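Local coordinates for ATP-dependent DNA helicase PIF1 (Candida albicans, PDB 7OTJ), which probably couples ATP hydrolysis to 5'-3' unwinding of DNA, including G-quadruplexes, and so helps maintain the nuclear and mitochondrial genomes, at residues 24-28 / 477-482; 55-59 / 108-112; 147-151 / 452-456. Numbering follows the deposited sequence.

A helicase core illustrates how sequence-distant motifs converge between two RecA-like domains. From the N terminus, segment 24-28 leaves strand 21-25 of the six-stranded parallel sheet and waits some 450 residues for its partner. Within that span interaction 2 closes first, bringing 55-59 against 108-112 across 48 residues of the same domain. Interaction 3 opens later, at 147-151, and closes at 452-456, on a helix that follows an edge strand of the four-stranded parallel sheet. Interaction 1 closes last, at 477-482, so its long loop encloses the other two, which follow one another in series. Interactions 1 and 3 thus bridge the two domains around the tetrafluoroaluminate, and the Glu108-Gln456 hydrogen bond links interactions 2 and 3.

Interaction 1 (24-28 / 477-482); sequences TGSAG and YVALSR. With ALF (tetrafluoroaluminate ion), chain F; ADP (adenosine-5'-diphosphate), chain E.
Walker A meeting an arginine finger from the facing RecA-like domain is a recurrent theme of superfamily 1 helicases, and here the two close on ADP and tetrafluoroaluminate. From strand residue Thr24 the chain runs through Gly25 into the P-loop, where Ala27 lies nearest helix 475-481, its CA 6.3 Å from that of Ser481. Gly25 (phi/psi 153/163) could hold no CB; Gly28 has positive phi. Tyr477, chi1 t and chi2 60°, reaches out so that Ala27 N donates to its OH at 2.9 Å. The Ala27 methyl lodges between side chains: Ala27 CB is 3.8 Å from Tyr477 CZ, 3.5 Å from Ser481 CB and 3.6 Å from Arg482 NH2. Ser481, chi1 p, directs OG back to Tyr477 O at 2.4 Å, a very short bond, and accepts from Arg482 NH2 at 3.2 Å. Arg482 starts away from the P-loop but folds back (chi1 m, chi2 m, chi3 93°), held by Arg482 NE to Val478 O at 2.8 Å. Aluminium lies between ADP O3B and water 1, consistent with a mimic of in-line hydrolysis. Gly28 N donates to ADP O3B at 2.8 Å; Arg482 NH2 donates to ALF F2 at 2.8 Å and NH1 to F4 at 2.6 Å.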
loop_
_atom_site.group_PDB
_atom_site.type_symbol
_atom_site.label_atom_id
_atom_site.label_comp_id
_atom_site.label_asym_id
_atom_site.label_seq_id
_atom_site.Cartn_x
_atom_site.Cartn_y
_atom_site.Cartn_z
ATOM N N THR A 24 1.189 -8.625 15.980
ATOM C CA THR A 24 2.300 -7.793 15.547
ATOM C C THR A 24 3.597 -8.588 15.426
ATOM O O THR A 24 3.612 -9.812 15.610
ATOM C CB THR A 24 2.469 -6.627 16.524
ATOM O OG1 THR A 24 3.268 -5.601 15.924
ATOM C CG2 THR A 24 3.103 -7.094 17.827
ATOM N N GLY A 25 4.682 -7.897 15.128
ATOM C CA GLY A 25 5.980 -8.511 14.931
ATOM C C GLY A 25 6.815 -7.662 14.003
ATOM O O GLY A 25 6.307 -6.823 13.262
ATOM N N SER A 26 8.124 -7.920 14.015
ATOM C CA SER A 26 9.057 -7.109 13.242
ATOM C C SER A 26 8.775 -7.249 11.746
ATOM O O SER A 26 7.967 -8.068 11.309
ATOM C CB SER A 26 10.509 -7.525 13.515
ATOM O OG SER A 26 10.915 -7.290 14.854
ATOM N N ALA A 27 9.451 -6.415 10.959
ATOM C CA ALA A 27 9.316 -6.472 9.510
ATOM C C ALA A 27 9.664 -7.858 8.983
ATOM O O ALA A 27 10.681 -8.444 9.366
ATOM C CB ALA A 27 10.218 -5.424 8.865
ATOM N N GLY A 28 8.815 -8.388 8.104
ATOM C CA GLY A 28 9.110 -9.659 7.469
ATOM C C GLY A 28 8.838 -10.886 8.309
ATOM O O GLY A 28 9.355 -11.967 8.001
ATOM N N TYR A 477 13.824 2.360 9.224
ATOM C CA TYR A 477 13.597 0.941 9.495
ATOM C C TYR A 477 12.779 0.275 8.390
ATOM O O TYR A 477 13.125 -0.817 7.924
ATOM C CB TYR A 477 12.907 0.753 10.847
ATOM C CG TYR A 477 12.569 -0.691 11.111
ATOM C CD1 TYR A 477 13.569 -1.653 11.168
ATOM C CD2 TYR A 477 11.251 -1.103 11.276
ATOM C CE1 TYR A 477 13.269 -2.980 11.388
ATOM C CE2 TYR A 477 10.943 -2.426 11.502
ATOM C CZ TYR A 477 11.954 -3.361 11.556
ATOM O OH TYR A 477 11.648 -4.682 11.783
ATOM N N VAL A 478 11.659 0.893 7.995
ATOM C CA VAL A 478 10.850 0.356 6.898
ATOM C C VAL A 478 11.682 0.234 5.627
ATOM O O VAL A 478 11.686 -0.811 4.965
ATOM C CB VAL A 478 9.597 1.226 6.669
ATOM C CG1 VAL A 478 8.864 0.792 5.417
ATOM C CG2 VAL A 478 8.675 1.137 7.861
ATOM N N ALA A 479 12.426 1.289 5.288
ATOM C CA ALA A 479 13.207 1.289 4.052
ATOM C C ALA A 479 14.230 0.166 4.052
ATOM O O ALA A 479 14.271 -0.654 3.129
ATOM C CB ALA A 479 13.900 2.639 3.864
ATOM N N LEU A 480 15.062 0.106 5.089
ATOM C CA LEU A 480 16.113 -0.897 5.103
ATOM C C LEU A 480 15.575 -2.316 5.260
ATOM O O LEU A 480 16.233 -3.260 4.809
ATOM C CB LEU A 480 17.114 -0.569 6.216
ATOM C CG LEU A 480 17.749 0.825 6.078
ATOM C CD1 LEU A 480 18.707 1.147 7.214
ATOM C CD2 LEU A 480 18.443 0.963 4.726
ATOM N N SER A 481 14.383 -2.492 5.826
ATOM C CA SER A 481 13.850 -3.830 6.062
ATOM C C SER A 481 13.084 -4.393 4.872
ATOM O O SER A 481 12.604 -5.528 4.946
ATOM C CB SER A 481 12.951 -3.836 7.301
ATOM O OG SER A 481 11.957 -2.836 7.217
ATOM N N ARG A 482 12.959 -3.631 3.782
ATOM C CA ARG A 482 12.373 -4.172 2.561
ATOM C C ARG A 482 13.267 -5.210 1.901
ATOM O O ARG A 482 12.768 -6.050 1.145
ATOM C CB ARG A 482 12.094 -3.053 1.554
ATOM C CG ARG A 482 11.189 -1.933 2.055
ATOM C CD ARG A 482 9.877 -2.468 2.561
ATOM N NE ARG A 482 9.892 -2.721 3.998
ATOM C CZ ARG A 482 9.013 -3.490 4.623
ATOM N NH1 ARG A 482 8.059 -4.123 3.963
ATOM N NH2 ARG A 482 9.102 -3.637 5.941
HETATM AL AL ALF F . 6.148 -5.845 6.680
HETATM F F1 ALF F . 4.379 -5.734 6.507
HETATM F F2 ALF F . 7.924 -5.963 6.838
HETATM F F3 ALF F . 5.925 -5.880 8.451
HETATM F F4 ALF F . 6.381 -5.892 4.910
HETATM P PB ADP E . 5.307 -8.997 7.135
HETATM O O1B ADP E . 5.326 -9.272 8.627
HETATM O O2B ADP E . 3.940 -8.716 6.549
HETATM O O3B ADP E . 6.390 -8.060 6.669
HETATM P PA ADP E . 5.369 -10.828 4.949
HETATM O O1A ADP E . 4.057 -11.568 5.022
HETATM O O2A ADP E . 5.544 -9.693 3.974
HETATM O O3A ADP E . 5.756 -10.389 6.455
HETATM O "O5'" ADP E . 6.549 -11.880 4.671
HETATM C "C5'" ADP E . 7.777 -11.440 4.102
HETATM C "C4'" ADP E . 8.437 -12.617 3.413
HETATM O "O4'" ADP E . 8.512 -13.719 4.317
HETATM C "C3'" ADP E . 7.608 -13.064 2.223
HETATM O "O3'" ADP E . 8.435 -13.053 1.059
HETATM C "C2'" ADP E . 7.179 -14.484 2.524
HETATM O "O2'" ADP E . 7.338 -15.317 1.372
HETATM C "C1'" ADP E . 8.097 -14.915 3.656
HETATM N N9 ADP E . 7.371 -15.768 4.619
HETATM C C8 ADP E . 6.337 -15.375 5.384
HETATM N N7 ADP E . 5.899 -16.395 6.164
HETATM C C5 ADP E . 6.662 -17.468 5.894
HETATM C C6 ADP E . 6.740 -18.872 6.363
HETATM N N6 ADP E . 5.881 -19.345 7.300
HETATM N N1 ADP E . 7.691 -19.665 5.819
HETATM C C2 ADP E . 8.548 -19.204 4.887
HETATM N N3 ADP E . 8.535 -17.946 4.420
HETATM C C4 ADP E . 7.632 -17.048 4.873
HETATM O O HOH W 1 5.867 -3.439 6.703
#

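Interaction 2 (55-59 / 108-112); sequences STGLA and EISMV. With nucleotides of chain C.
Ser55, the residue most deeply engaged, lies closest in backbone to Glu108, with 5.7 Å between their CA atoms. Its chi1 of 54° brings Ser55 OG to Glu108 O, to which it donates at 2.8 Å, while Ser55 CB rests 3.8 Å from Val112 CG2. Thr56 is the N-cap of helix 57-61: with chi1 p, Thr56 OG1 accepts a weak bond from Ala59 N at 3.4 Å, leaving Thr56 CG2 to pack on Met111 CE at 3.7 Å. The facing loop carries the Walker B acid Glu108, directly after Asp107, a hallmark of P-loop helicases. Glu108 adopts left-handed helical angles (51/55), and a 3-10 turn follows at 109-111. On the first segment, Gly57 N, at the open N terminus of the helix, donates to OP1 of nucleotide DT4 of chain C at 2.8 Å. Two residues on, Ala59 CB meets Glu108 CG at 3.7 Å; beyond it the Glu108 side chain (chi1 m, chi2 m) leads away, its OE2 hydrogen-bonded to Gln456 and its carboxylate touching the tetrafluoroaluminate.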
loop_
_atom_site.group_PDB
_atom_site.type_symbol
_atom_site.label_atom_id
_atom_site.label_comp_id
_atom_site.label_asym_id
_atom_site.label_seq_id
_atom_site.Cartn_x
_atom_site.Cartn_y
_atom_site.Cartn_z
ATOM N N SER A 55 -3.803 0.241 5.304
ATOM C CA SER A 55 -3.721 1.692 5.436
ATOM C C SER A 55 -3.376 2.374 4.118
ATOM O O SER A 55 -3.745 3.535 3.916
ATOM C CB SER A 55 -2.691 2.065 6.497
ATOM O OG SER A 55 -1.442 1.463 6.207
ATOM N N THR A 56 -2.626 1.710 3.240
ATOM C CA THR A 56 -2.272 2.280 1.948
ATOM C C THR A 56 -2.773 1.388 0.817
ATOM O O THR A 56 -3.053 0.200 1.008
ATOM C CB THR A 56 -0.754 2.468 1.817
ATOM O OG1 THR A 56 -0.109 1.191 1.881
ATOM C CG2 THR A 56 -0.229 3.346 2.929
ATOM N N GLY A 57 -2.835 1.967 -0.385
ATOM C CA GLY A 57 -3.359 1.226 -1.520
ATOM C C GLY A 57 -2.498 0.033 -1.885
ATOM O O GLY A 57 -3.007 -1.066 -2.116
ATOM N N LEU A 58 -1.178 0.229 -1.922
ATOM C CA LEU A 58 -0.285 -0.851 -2.324
ATOM C C LEU A 58 -0.257 -1.962 -1.280
ATOM O O LEU A 58 -0.219 -3.148 -1.630
ATOM C CB LEU A 58 1.118 -0.290 -2.566
ATOM C CG LEU A 58 1.977 -0.974 -3.626
ATOM C CD1 LEU A 58 1.188 -1.156 -4.912
ATOM C CD2 LEU A 58 3.229 -0.152 -3.879
ATOM N N ALA A 59 -0.312 -1.605 0.006
ATOM C CA ALA A 59 -0.369 -2.626 1.046
ATOM C C ALA A 59 -1.692 -3.378 1.040
ATOM O O ALA A 59 -1.748 -4.509 1.534
ATOM C CB ALA A 59 -0.139 -2.009 2.424
ATOM N N GLU A 108 -1.150 -3.205 8.034
ATOM C CA GLU A 108 -0.352 -1.995 8.202
ATOM C C GLU A 108 -1.076 -0.978 9.084
ATOM O O GLU A 108 -1.290 0.178 8.719
ATOM C CB GLU A 108 0.015 -1.396 6.843
ATOM C CG GLU A 108 0.876 -2.307 5.982
ATOM C CD GLU A 108 2.272 -2.547 6.561
ATOM O OE1 GLU A 108 3.031 -3.337 5.960
ATOM O OE2 GLU A 108 2.616 -1.951 7.606
ATOM N N ILE A 109 -1.445 -1.442 10.280
ATOM C CA ILE A 109 -2.211 -0.634 11.212
ATOM C C ILE A 109 -1.429 0.580 11.696
ATOM O O ILE A 109 -2.033 1.541 12.194
ATOM C CB ILE A 109 -2.648 -1.529 12.390
ATOM C CG1 ILE A 109 -3.732 -0.854 13.234
ATOM C CG2 ILE A 109 -1.444 -1.918 13.226
ATOM C CD1 ILE A 109 -5.035 -0.671 12.509
ATOM N N SER A 110 -0.098 0.580 11.532
ATOM C CA SER A 110 0.711 1.654 12.101
ATOM C C SER A 110 0.371 3.003 11.489
ATOM O O SER A 110 0.418 4.026 12.180
ATOM C CB SER A 110 2.205 1.354 11.931
ATOM O OG SER A 110 2.639 1.520 10.591
ATOM N N MET A 111 -0.031 3.018 10.220
ATOM C CA MET A 111 -0.347 4.247 9.504
ATOM C C MET A 111 -1.817 4.637 9.622
ATOM O O MET A 111 -2.241 5.595 8.970
ATOM C CB MET A 111 0.045 4.122 8.023
ATOM C CG MET A 111 1.541 4.335 7.752
ATOM S SD MET A 111 2.086 4.222 6.021
ATOM C CE MET A 111 1.955 2.469 5.724
ATOM N N VAL A 112 -2.605 3.912 10.416
ATOM C CA VAL A 112 -4.003 4.263 10.644
ATOM C C VAL A 112 -4.091 5.210 11.833
ATOM O O VAL A 112 -3.616 4.891 12.929
ATOM C CB VAL A 112 -4.863 3.014 10.876
ATOM C CG1 VAL A 112 -6.306 3.430 11.118
ATOM C CG2 VAL A 112 -4.761 2.074 9.689
ATOM P P DT C 4 -2.213 6.122 -0.537
ATOM O OP1 DT C 4 -2.362 4.692 -0.904
ATOM O OP2 DT C 4 -1.796 7.121 -1.544
ATOM O "O5'" DT C 4 -3.607 6.572 0.106
ATOM C "C5'" DT C 4 -4.229 5.731 1.061
ATOM C "C4'" DT C 4 -5.415 6.414 1.716
ATOM O "O4'" DT C 4 -4.962 7.497 2.555
ATOM C "C3'" DT C 4 -6.394 7.053 0.755
ATOM O "O3'" DT C 4 -7.290 6.076 0.289
ATOM C "C2'" DT C 4 -7.090 8.075 1.654
ATOM C "C1'" DT C 4 -5.958 8.507 2.594
ATOM N N1 DT C 4 -5.335 9.831 2.231
ATOM C C2 DT C 4 -5.537 10.904 3.060
ATOM O O2 DT C 4 -6.194 10.841 4.080
ATOM N N3 DT C 4 -4.939 12.066 2.655
ATOM C C4 DT C 4 -4.175 12.263 1.524
ATOM O O4 DT C 4 -3.684 13.350 1.248
ATOM C C5 DT C 4 -3.995 11.101 0.690
ATOM C C7 DT C 4 -3.177 11.199 -0.564
ATOM C C6 DT C 4 -4.575 9.949 1.077
#

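Interaction 3 (147-151 / 452-456); sequences QLPPV and IHKSQ. With ALF (tetrafluoroaluminate ion), chain F; nucleotides of chain C.
Three residues carry this contact: Leu148 from an irregular loop, and His453 and Gln456 from the opposing segment, a short helix of residues 452-455 and the residue that follows it. Leu148 and His453 set the register, with their CA atoms 7.1 Å apart. Leu148, chi1 m and chi2 t, drives its CD1 methyl onto the helix, 3.5 Å from His453 CA and 4.3 Å from Ile452 CG2. The same CD1 sits 3.8 Å from the centroid of the His453 imidazole and 10° off its normal, a CH-pi contact over the face. The imidazole, at an off-rotamer chi1 of -91°, is therefore sandwiched: its opposite face receives the sugar of DT2 of chain C, His453 CE1 lying 3.5 Å from C1'. Val151 CG2 approaches His453 NE2 at 3.7 Å, and water 2 bridges His453 NE2 (2.4 Å) and Pro149 O (2.9 Å). Gln456 leaves the helix with phi/psi -59/117 and an extended side chain, chi1 and chi2 both t, so that Gln456 OE1 accepts from Leu148 N at 3.1 Å; Gln456 NE2 is hydrogen-bonded to Glu108 OE2 and Ser110 OG. Beside it, Gln147 OE1 lies 3.2 Å from Gln456 CG, and Gln147 NE2 donates to ALF F3 at 3.0 Å. One interdomain contact thus spans from phosphate mimic to single-stranded DNA, as befits a translocating helicase. The loop after strand 138-143 is thereby clasped to helix 452-455, which itself packs on strand 234-237, while helix 475-481 touches Gln147, Leu148, Ile452 and Gln456.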
loop_
_atom_site.group_PDB
_atom_site.type_symbol
_atom_site.label_atom_id
_atom_site.label_comp_id
_atom_site.label_asym_id
_atom_site.label_seq_id
_atom_site.Cartn_x
_atom_site.Cartn_y
_atom_site.Cartn_z
ATOM N N GLN A 147 7.083 0.789 12.614
ATOM C CA GLN A 147 7.085 1.198 11.221
ATOM C C GLN A 147 6.375 2.551 11.117
ATOM O O GLN A 147 6.185 3.245 12.119
ATOM C CB GLN A 147 6.497 0.081 10.359
ATOM C CG GLN A 147 7.328 -1.218 10.459
ATOM C CD GLN A 147 7.018 -2.240 9.376
ATOM O OE1 GLN A 147 6.523 -1.898 8.305
ATOM N NE2 GLN A 147 7.319 -3.502 9.654
ATOM N N LEU A 148 6.081 2.995 9.901
ATOM C CA LEU A 148 5.699 4.387 9.692
ATOM C C LEU A 148 4.455 4.762 10.500
ATOM O O LEU A 148 3.485 3.994 10.530
ATOM C CB LEU A 148 5.483 4.645 8.202
ATOM C CG LEU A 148 6.830 4.757 7.474
ATOM C CD1 LEU A 148 6.708 4.607 5.965
ATOM C CD2 LEU A 148 7.494 6.081 7.831
ATOM N N PRO A 149 4.456 5.910 11.178
ATOM C CA PRO A 149 3.277 6.353 11.927
ATOM C C PRO A 149 2.228 6.922 10.989
ATOM O O PRO A 149 2.480 7.049 9.782
ATOM C CB PRO A 149 3.852 7.440 12.846
ATOM C CG PRO A 149 4.951 8.032 12.034
ATOM C CD PRO A 149 5.572 6.859 11.314
ATOM N N PRO A 150 1.032 7.243 11.489
ATOM C CA PRO A 150 0.039 7.913 10.635
ATOM C C PRO A 150 0.582 9.220 10.076
ATOM O O PRO A 150 1.297 9.955 10.757
ATOM C CB PRO A 150 -1.143 8.159 11.585
ATOM C CG PRO A 150 -0.957 7.202 12.690
ATOM C CD PRO A 150 0.517 7.007 12.849
ATOM N N VAL A 151 0.199 9.531 8.845
ATOM C CA VAL A 151 0.688 10.735 8.183
ATOM C C VAL A 151 -0.014 11.956 8.765
ATOM O O VAL A 151 -1.248 12.002 8.841
ATOM C CB VAL A 151 0.491 10.640 6.663
ATOM C CG1 VAL A 151 0.859 11.961 5.999
ATOM C CG2 VAL A 151 1.339 9.500 6.093
ATOM N N ILE A 452 9.200 5.424 0.286
ATOM C CA ILE A 452 9.334 4.494 1.403
ATOM C C ILE A 452 7.967 4.189 1.999
ATOM O O ILE A 452 7.694 3.053 2.404
ATOM C CB ILE A 452 10.310 5.048 2.455
ATOM C CG1 ILE A 452 11.719 5.138 1.859
ATOM C CG2 ILE A 452 10.311 4.176 3.704
ATOM C CD1 ILE A 452 12.721 5.829 2.740
ATOM N N HIS A 453 7.085 5.197 2.051
ATOM C CA HIS A 453 5.742 4.988 2.583
ATOM C C HIS A 453 5.019 3.885 1.824
ATOM O O HIS A 453 4.514 2.931 2.428
ATOM C CB HIS A 453 4.947 6.293 2.522
ATOM C CG HIS A 453 5.065 7.131 3.756
ATOM N ND1 HIS A 453 6.167 7.919 4.021
ATOM C CD2 HIS A 453 4.220 7.297 4.800
ATOM C CE1 HIS A 453 5.993 8.537 5.176
ATOM N NE2 HIS A 453 4.820 8.176 5.669
ATOM N N LYS A 454 5.029 3.957 0.493
ATOM C CA LYS A 454 4.326 2.972 -0.313
ATOM C C LYS A 454 5.076 1.650 -0.398
ATOM O O LYS A 454 4.481 0.641 -0.787
ATOM C CB LYS A 454 4.068 3.524 -1.723
ATOM C CG LYS A 454 3.008 4.633 -1.781
ATOM C CD LYS A 454 2.792 5.178 -3.198
ATOM C CE LYS A 454 2.523 4.060 -4.206
ATOM N NZ LYS A 454 2.463 4.527 -5.627
ATOM N N SER A 455 6.357 1.621 -0.032
ATOM C CA SER A 455 7.053 0.342 0.031
ATOM C C SER A 455 6.657 -0.477 1.248
ATOM O O SER A 455 6.828 -1.701 1.227
ATOM C CB SER A 455 8.569 0.546 0.056
ATOM O OG SER A 455 8.987 1.104 1.293
ATOM N N GLN A 456 6.129 0.157 2.295
ATOM C CA GLN A 456 5.839 -0.563 3.527
ATOM C C GLN A 456 4.853 -1.693 3.254
ATOM O O GLN A 456 3.720 -1.456 2.821
ATOM C CB GLN A 456 5.306 0.388 4.594
ATOM C CG GLN A 456 5.095 -0.294 5.938
ATOM C CD GLN A 456 4.820 0.684 7.063
ATOM O OE1 GLN A 456 5.493 1.701 7.197
ATOM N NE2 GLN A 456 3.828 0.373 7.885
HETATM AL AL ALF F . 6.148 -5.845 6.680
HETATM F F1 ALF F . 4.379 -5.734 6.507
HETATM F F2 ALF F . 7.924 -5.963 6.838
HETATM F F3 ALF F . 5.925 -5.880 8.451
HETATM F F4 ALF F . 6.381 -5.892 4.910
ATOM P P DT C 2 6.151 14.461 0.261
ATOM O OP1 DT C 2 7.404 14.310 -0.512
ATOM O OP2 DT C 2 5.100 15.402 -0.190
ATOM O "O5'" DT C 2 5.509 13.006 0.420
ATOM C "C5'" DT C 2 6.345 11.883 0.693
ATOM C "C4'" DT C 2 5.699 10.949 1.701
ATOM O "O4'" DT C 2 5.738 11.562 3.003
ATOM C "C3'" DT C 2 4.243 10.618 1.412
ATOM O "O3'" DT C 2 4.178 9.373 0.748
ATOM C "C2'" DT C 2 3.582 10.549 2.794
ATOM C "C1'" DT C 2 4.519 11.352 3.698
ATOM N N1 DT C 2 3.979 12.687 4.114
ATOM C C2 DT C 2 4.042 13.052 5.441
ATOM O O2 DT C 2 4.495 12.327 6.313
ATOM N N3 DT C 2 3.538 14.296 5.719
ATOM C C4 DT C 2 3.002 15.198 4.820
ATOM O O4 DT C 2 2.575 16.295 5.169
ATOM C C5 DT C 2 2.980 14.759 3.444
ATOM C C7 DT C 2 2.423 15.656 2.377
ATOM C C6 DT C 2 3.467 13.541 3.160
ATOM P P DT C 3 3.178 9.163 -0.487
ATOM O OP1 DT C 3 3.723 8.062 -1.320
ATOM O OP2 DT C 3 2.930 10.494 -1.090
ATOM O "O5'" DT C 3 1.815 8.676 0.207
ATOM C "C5'" DT C 3 1.809 7.483 0.980
ATOM C "C4'" DT C 3 0.567 7.379 1.863
ATOM O "O4'" DT C 3 0.571 8.437 2.841
ATOM C "C3'" DT C 3 -0.760 7.504 1.144
ATOM O "O3'" DT C 3 -1.173 6.231 0.682
ATOM C "C2'" DT C 3 -1.695 8.023 2.239
ATOM C "C1'" DT C 3 -0.759 8.834 3.134
ATOM N N1 DT C 3 -0.854 10.304 2.938
ATOM C C2 DT C 3 -1.704 11.036 3.730
ATOM O O2 DT C 3 -2.411 10.536 4.583
ATOM N N3 DT C 3 -1.699 12.385 3.479
ATOM C C4 DT C 3 -0.932 13.058 2.535
ATOM O O4 DT C 3 -0.994 14.276 2.376
ATOM C C5 DT C 3 -0.058 12.226 1.743
ATOM C C7 DT C 3 0.820 12.836 0.687
ATOM C C6 DT C 3 -0.058 10.908 1.985
HETATM O O HOH W 2 4.288 8.567 8.026
HETATM O O HOH W 1 5.867 -3.439 6.703
#